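PDB 5AWO: isomaltodextranase, which hydrolyses (1->6)-alpha-D-glucosidic linkages in polysaccharides, releasing successive isomaltose units from the non-reducing ends of the chains. Local coordinates for residues R39-Y44 with I63-G68; N57-N62 with A78-W83. All blocks are in the same frame, centred on the assembly; numbering follows the deposited sequence.

In the fold
From the N terminus, the catalytic TIM barrel begins with strand 39-42, followed by helices 44-50 and 56-68 and then by strand 77-79, the first strand's parallel neighbour: a beta-alpha-beta crossover. Interaction 1 closes the first loop, bringing the last turns of helix 56-68, at 63-68, back onto 39-44. Interaction 2 joins the first turns of that helix, 57-62, forward to 78-83 at the end of the next strand. Because the segments alternate along the chain, the two contacts cross rather than nest. Together they seat one helix on two adjacent strands, which are themselves joined by backbone pairing, with Trp-41 O 2.7 Å from Cys-79 N.

Interaction 1. Residues R39-Y44 with I63-G68; sequences RYWNIY and IDWLAG
In the first beta-alpha unit of the TIM barrel, Trp-41 of strand 39-42 points outward and meets Leu-66 and Trp-65 of helix 56-68. Leu-66 approaches one side of the Trp-41 indole. Its CD1 stands 3.2 Å above the ring plane, displaced toward the rim, and comes within 3.5 Å of Trp-41 CB and 3.6 Å of Trp-41 CG. The second methyl touches the same region more loosely, Leu-66 CD2 lying 3.9 Å from Trp-41 CG, so both branches of the fork bear on the root of the indole.

Trp-65 makes an offset edge-to-face pair with the same residue. The edge of its six-membered ring is directed toward the face of the five-membered ring of Trp-41, with the planes at 83° and the centroids 5.7 Å apart. Its CZ3 does the touching, 3.8 Å from Trp-41 NE1. With CG anti to the backbone N (chi1 162°), Trp-65 carries its ring from the preceding helical position to the pyrrole part of Trp-41, beside the leucine.

This is the usual alternation of a parallel barrel strand: Trp-41 points out to the helix, whereas Tyr-40 and Asn-42 on either side of it point away from the helix. The indole nitrogen is satisfied by the carbonyl oxygen of Asp-347, which anchors the nitrogen edge of the ring. Trp-59 and Asn-62, from earlier turns of the helix, also pack on Trp-41. Where the strand ends, Asn-42 OD1 accepts a capping bond from Tyr-44 N at 2.9 Å, the donor tilted 16° from the carbonyl plane, as the chain turns into helix 44-50.

Interaction 2. Residues N57-N62 with A78-W83; sequences NEWKVN and ACTDGW
Apolar contact between helix 56-68 and the end of strand 77-79 is made by the far end of one side chain, the six-membered ring of Trp-59. Its CH2 corner lies 3.9 Å from Ala-78 CB and 3.7 Å from Thr-80 CG2, while the adjacent CZ3 is 3.8 Å from the same threonine methyl. Thr-80 CG2 thus sits against two neighbouring atoms of the ring, approaching them obliquely. A chi1 of 166° extends the indole away from its own backbone nitrogen, and a side chain rooted along the flank of the helix ends on the strand.

The second kind of contact is with the backbone. The same ring meets it edge-on: Ala-78 O lies near the ring plane, 3.5 Å from Trp-59 CH2, and Cys-79 C lies near that plane too, 4.1 Å from Trp-59 CZ3. Ala-78 and Cys-79 show the two sides of a TIM-barrel strand, the small alanine turned toward the helix and the cysteine away from it, with a side chain about 10 Å from that of Asp-201, probably the catalytic nucleophile. Around the tryptophan, Trp-110 adds an edge-to-face ring contact and Trp-103 one with a shallower angle between planes, building an aromatic cluster outside the strands.

Polar bonds order what follows the strand. Thr-80 OG1 accepts a hydrogen bond from Tyr-124 N, tying this end to the end of the neighbouring strand 120-124 while its methyl serves the tryptophan. Farther on, Gly-82 N donates to Asp-81 OD2 at 3.0 Å with an N-H...O angle of 164°; the amide comes from well above the carboxylate plane, 56° out of it.

Interaction 1. Residues R39-Y44 with I63-G68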
loop_
_atom_site.group_PDB
_atom_site.type_symbol
_atom_site.label_atom_id
_atom_site.label_comp_id
_atom_site.label_asym_id
_atom_site.label_seq_id
_atom_site.Cartn_x
_atom_site.Cartn_y
_atom_site.Cartn_z
ATOM N N ARG A 39 2.927 1.395 -11.075
ATOM C CA ARG A 39 3.384 2.554 -11.794
ATOM C C ARG A 39 2.269 3.006 -12.683
ATOM O O ARG A 39 1.756 2.229 -13.496
ATOM C CB ARG A 39 4.608 2.199 -12.649
ATOM C CG ARG A 39 5.768 1.716 -11.837
ATOM C CD ARG A 39 6.982 1.346 -12.677
ATOM N NE ARG A 39 7.896 0.525 -11.893
ATOM C CZ ARG A 39 9.000 -0.083 -12.346
ATOM N NH1 ARG A 39 9.415 0.067 -13.607
ATOM N NH2 ARG A 39 9.674 -0.850 -11.517
ATOM N N TYR A 40 1.914 4.283 -12.624
ATOM C CA TYR A 40 0.860 4.813 -13.459
ATOM C C TYR A 40 0.947 6.300 -13.681
ATOM O O TYR A 40 1.792 6.976 -13.047
ATOM C CB TYR A 40 -0.531 4.393 -12.962
ATOM C CG TYR A 40 -1.084 4.992 -11.667
ATOM C CD1 TYR A 40 -0.694 4.506 -10.420
ATOM C CD2 TYR A 40 -2.042 5.996 -11.687
ATOM C CE1 TYR A 40 -1.284 4.992 -9.250
ATOM C CE2 TYR A 40 -2.608 6.474 -10.528
ATOM C CZ TYR A 40 -2.233 5.970 -9.318
ATOM O OH TYR A 40 -2.832 6.452 -8.160
ATOM N N TRP A 41 0.111 6.809 -14.576
ATOM C CA TRP A 41 -0.103 8.225 -14.785
ATOM C C TRP A 41 -1.533 8.556 -14.500
ATOM O O TRP A 41 -2.439 7.726 -14.739
ATOM C CB TRP A 41 0.191 8.605 -16.234
ATOM C CG TRP A 41 -0.055 10.028 -16.586
ATOM C CD1 TRP A 41 0.793 11.090 -16.391
ATOM C CD2 TRP A 41 -1.226 10.569 -17.198
ATOM N NE1 TRP A 41 0.214 12.242 -16.819
ATOM C CE2 TRP A 41 -1.023 11.954 -17.344
ATOM C CE3 TRP A 41 -2.437 10.000 -17.650
ATOM C CZ2 TRP A 41 -1.984 12.795 -17.904
ATOM C CZ3 TRP A 41 -3.377 10.840 -18.225
ATOM C CH2 TRP A 41 -3.136 12.211 -18.362
ATOM N N ASN A 42 -1.757 9.735 -13.955
ATOM C CA ASN A 42 -3.098 10.204 -13.627
ATOM C C ASN A 42 -3.341 11.606 -14.155
ATOM O O ASN A 42 -2.427 12.414 -14.193
ATOM C CB ASN A 42 -3.293 10.140 -12.100
ATOM C CG ASN A 42 -4.718 10.471 -11.659
ATOM O OD1 ASN A 42 -5.130 11.611 -11.636
ATOM N ND2 ASN A 42 -5.478 9.430 -11.240
ATOM N N ILE A 43 -4.582 11.882 -14.548
ATOM C CA ILE A 43 -4.986 13.148 -15.140
ATOM C C ILE A 43 -4.989 14.335 -14.166
ATOM O O ILE A 43 -5.296 15.435 -14.565
ATOM C CB ILE A 43 -6.416 13.059 -15.772
ATOM C CG1 ILE A 43 -7.504 12.908 -14.695
ATOM C CG2 ILE A 43 -6.486 11.950 -16.809
ATOM C CD1 ILE A 43 -8.914 13.166 -15.169
ATOM N N TYR A 44 -4.644 14.121 -12.896
ATOM C CA TYR A 44 -4.764 15.184 -11.884
ATOM C C TYR A 44 -3.937 16.428 -12.219
ATOM O O TYR A 44 -4.353 17.521 -11.887
ATOM C CB TYR A 44 -4.315 14.622 -10.550
ATOM C CG TYR A 44 -4.511 15.481 -9.330
ATOM C CD1 TYR A 44 -5.707 15.443 -8.613
ATOM C CD2 TYR A 44 -3.468 16.310 -8.832
ATOM C CE1 TYR A 44 -5.883 16.196 -7.466
ATOM C CE2 TYR A 44 -3.635 17.037 -7.678
ATOM C CZ TYR A 44 -4.819 16.974 -6.991
ATOM O OH TYR A 44 -4.962 17.698 -5.836
ATOM N N ILE A 63 -1.754 10.222 -23.386
ATOM C CA ILE A 63 -1.536 8.808 -23.601
ATOM C C ILE A 63 -0.427 8.568 -24.654
ATOM O O ILE A 63 0.431 7.705 -24.473
ATOM C CB ILE A 63 -2.818 8.064 -24.034
ATOM C CG1 ILE A 63 -3.789 7.987 -22.845
ATOM C CG2 ILE A 63 -2.503 6.681 -24.592
ATOM C CD1 ILE A 63 -5.166 7.499 -23.225
ATOM N N ASP A 64 -0.497 9.310 -25.754
ATOM C CA ASP A 64 0.493 9.135 -26.829
ATOM C C ASP A 64 1.900 9.488 -26.333
ATOM O O ASP A 64 2.867 8.800 -26.650
ATOM C CB ASP A 64 0.110 9.961 -28.058
ATOM C CG ASP A 64 -1.150 9.444 -28.754
ATOM O OD1 ASP A 64 -1.520 8.288 -28.520
ATOM O OD2 ASP A 64 -1.737 10.228 -29.543
ATOM N N TRP A 65 1.983 10.521 -25.505
ATOM C CA TRP A 65 3.241 10.912 -24.868
ATOM C C TRP A 65 3.726 9.815 -23.923
ATOM O O TRP A 65 4.882 9.435 -23.964
ATOM C CB TRP A 65 3.068 12.250 -24.150
ATOM C CG TRP A 65 4.096 12.592 -23.109
ATOM C CD1 TRP A 65 5.425 12.867 -23.297
ATOM C CD2 TRP A 65 3.863 12.703 -21.708
ATOM N NE1 TRP A 65 6.017 13.162 -22.102
ATOM C CE2 TRP A 65 5.073 13.089 -21.109
ATOM C CE3 TRP A 65 2.723 12.564 -20.903
ATOM C CZ2 TRP A 65 5.191 13.289 -19.743
ATOM C CZ3 TRP A 65 2.844 12.774 -19.541
ATOM C CH2 TRP A 65 4.069 13.128 -18.975
ATOM N N LEU A 66 2.834 9.254 -23.104
ATOM C CA LEU A 66 3.224 8.176 -22.224
ATOM C C LEU A 66 3.700 6.976 -23.015
ATOM O O LEU A 66 4.683 6.334 -22.672
ATOM C CB LEU A 66 2.069 7.729 -21.318
ATOM C CG LEU A 66 1.626 8.782 -20.304
ATOM C CD1 LEU A 66 0.272 8.368 -19.769
ATOM C CD2 LEU A 66 2.645 8.948 -19.193
ATOM N N ALA A 67 2.982 6.635 -24.089
ATOM C CA ALA A 67 3.325 5.437 -24.819
ATOM C C ALA A 67 4.746 5.514 -25.411
ATOM O O ALA A 67 5.392 4.488 -25.544
ATOM C CB ALA A 67 2.317 5.192 -25.923
ATOM N N GLY A 68 5.186 6.724 -25.753
ATOM C CA GLY A 68 6.512 6.928 -26.337
ATOM C C GLY A 68 7.655 7.173 -25.371
ATOM O O GLY A 68 8.819 7.111 -25.763
#

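Interaction 2. Residues N57-N62 with A78-W83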
loop_
_atom_site.group_PDB
_atom_site.type_symbol
_atom_site.label_atom_id
_atom_site.label_comp_id
_atom_site.label_asym_id
_atom_site.label_seq_id
_atom_site.Cartn_x
_atom_site.Cartn_y
_atom_site.Cartn_z
ATOM N N ASN A 57 -9.271 15.098 -26.082
ATOM C CA ASN A 57 -8.028 15.241 -26.844
ATOM C C ASN A 57 -6.788 15.383 -25.967
ATOM O O ASN A 57 -5.708 14.888 -26.334
ATOM C CB ASN A 57 -8.047 16.412 -27.823
ATOM C CG ASN A 57 -6.875 16.334 -28.795
ATOM O OD1 ASN A 57 -6.725 15.341 -29.499
ATOM N ND2 ASN A 57 -5.991 17.330 -28.769
ATOM N N GLU A 58 -6.947 16.027 -24.810
ATOM C CA GLU A 58 -5.826 16.126 -23.857
ATOM C C GLU A 58 -5.488 14.771 -23.259
ATOM O O GLU A 58 -4.318 14.426 -23.102
ATOM C CB GLU A 58 -6.151 17.144 -22.787
ATOM C CG GLU A 58 -6.011 18.548 -23.334
ATOM C CD GLU A 58 -4.576 18.833 -23.728
ATOM O OE1 GLU A 58 -3.781 19.136 -22.840
ATOM O OE2 GLU A 58 -4.222 18.690 -24.911
ATOM N N TRP A 59 -6.512 13.969 -22.969
ATOM C CA TRP A 59 -6.305 12.585 -22.575
ATOM C C TRP A 59 -5.523 11.798 -23.639
ATOM O O TRP A 59 -4.560 11.099 -23.333
ATOM C CB TRP A 59 -7.672 11.970 -22.295
ATOM C CG TRP A 59 -7.827 10.487 -22.173
ATOM C CD1 TRP A 59 -8.405 9.644 -23.093
ATOM C CD2 TRP A 59 -7.517 9.659 -21.033
ATOM N NE1 TRP A 59 -8.442 8.372 -22.612
ATOM C CE2 TRP A 59 -7.932 8.347 -21.334
ATOM C CE3 TRP A 59 -6.946 9.911 -19.780
ATOM C CZ2 TRP A 59 -7.741 7.271 -20.455
ATOM C CZ3 TRP A 59 -6.782 8.841 -18.903
ATOM C CH2 TRP A 59 -7.166 7.555 -19.230
ATOM N N LYS A 60 -5.939 11.950 -24.908
ATOM C CA LYS A 60 -5.265 11.244 -26.000
ATOM C C LYS A 60 -3.795 11.665 -26.129
ATOM O O LYS A 60 -2.918 10.817 -26.236
ATOM C CB LYS A 60 -5.994 11.490 -27.332
ATOM C CG LYS A 60 -5.425 10.692 -28.497
ATOM C CD LYS A 60 -6.119 11.051 -29.801
ATOM C CE LYS A 60 -5.606 10.214 -30.965
ATOM N NZ LYS A 60 -4.152 10.416 -31.222
ATOM N N VAL A 61 -3.542 12.966 -26.116
ATOM C CA VAL A 61 -2.178 13.454 -26.322
ATOM C C VAL A 61 -1.284 13.007 -25.155
ATOM O O VAL A 61 -0.154 12.571 -25.357
ATOM C CB VAL A 61 -2.144 14.970 -26.588
ATOM C CG1 VAL A 61 -0.723 15.476 -26.730
ATOM C CG2 VAL A 61 -2.883 15.291 -27.894
ATOM N N ASN A 62 -1.812 13.047 -23.937
ATOM C CA ASN A 62 -1.046 12.486 -22.813
ATOM C C ASN A 62 -0.754 11.006 -22.960
ATOM O O ASN A 62 0.372 10.558 -22.719
ATOM C CB ASN A 62 -1.750 12.741 -21.477
ATOM C CG ASN A 62 -1.568 14.165 -20.986
ATOM O OD1 ASN A 62 -2.482 15.006 -21.018
ATOM N ND2 ASN A 62 -0.361 14.462 -20.573
ATOM N N ALA A 78 -2.827 4.361 -17.669
ATOM C CA ALA A 78 -3.298 5.734 -17.750
ATOM C C ALA A 78 -4.602 5.795 -16.985
ATOM O O ALA A 78 -5.574 5.090 -17.331
ATOM C CB ALA A 78 -3.514 6.161 -19.187
ATOM N N CYS A 79 -4.620 6.565 -15.904
ATOM C CA CYS A 79 -5.726 6.550 -14.947
ATOM C C CYS A 79 -6.498 7.851 -14.939
ATOM O O CYS A 79 -5.907 8.939 -14.869
ATOM C CB CYS A 79 -5.173 6.303 -13.548
ATOM S SG CYS A 79 -6.386 5.966 -12.226
ATOM N N THR A 80 -7.816 7.769 -15.024
ATOM C CA THR A 80 -8.653 8.932 -14.861
ATOM C C THR A 80 -8.712 9.362 -13.391
ATOM O O THR A 80 -8.116 8.761 -12.504
ATOM C CB THR A 80 -10.061 8.672 -15.440
ATOM O OG1 THR A 80 -10.708 7.642 -14.685
ATOM C CG2 THR A 80 -9.985 8.234 -16.899
ATOM N N ASP A 81 -9.427 10.458 -13.165
ATOM C CA ASP A 81 -9.591 11.000 -11.828
ATOM C C ASP A 81 -10.993 11.581 -11.658
ATOM O O ASP A 81 -11.951 11.064 -12.269
ATOM C CB ASP A 81 -8.459 11.997 -11.502
ATOM C CG ASP A 81 -8.201 12.094 -10.010
ATOM O OD1 ASP A 81 -7.746 11.097 -9.408
ATOM O OD2 ASP A 81 -8.522 13.187 -9.467
ATOM N N GLY A 82 -11.174 12.563 -10.785
ATOM C CA GLY A 82 -12.458 13.125 -10.477
ATOM C C GLY A 82 -12.970 14.099 -11.516
ATOM O O GLY A 82 -12.681 13.945 -12.698
ATOM N N TRP A 83 -13.759 15.067 -11.064
ATOM C CA TRP A 83 -14.490 15.966 -11.934
ATOM C C TRP A 83 -15.408 15.125 -12.824
ATOM O O TRP A 83 -15.440 15.323 -14.035
ATOM C CB TRP A 83 -13.552 16.880 -12.745
ATOM C CG TRP A 83 -12.822 17.809 -11.836
ATOM C CD1 TRP A 83 -13.191 19.077 -11.501
ATOM C CD2 TRP A 83 -11.617 17.537 -11.118
ATOM N NE1 TRP A 83 -12.284 19.628 -10.618
ATOM C CE2 TRP A 83 -11.311 18.699 -10.369
ATOM C CE3 TRP A 83 -10.769 16.433 -11.020
ATOM C CZ2 TRP A 83 -10.204 18.773 -9.520
ATOM C CZ3 TRP A 83 -9.642 16.520 -10.167
ATOM C CH2 TRP A 83 -9.379 17.681 -9.447
#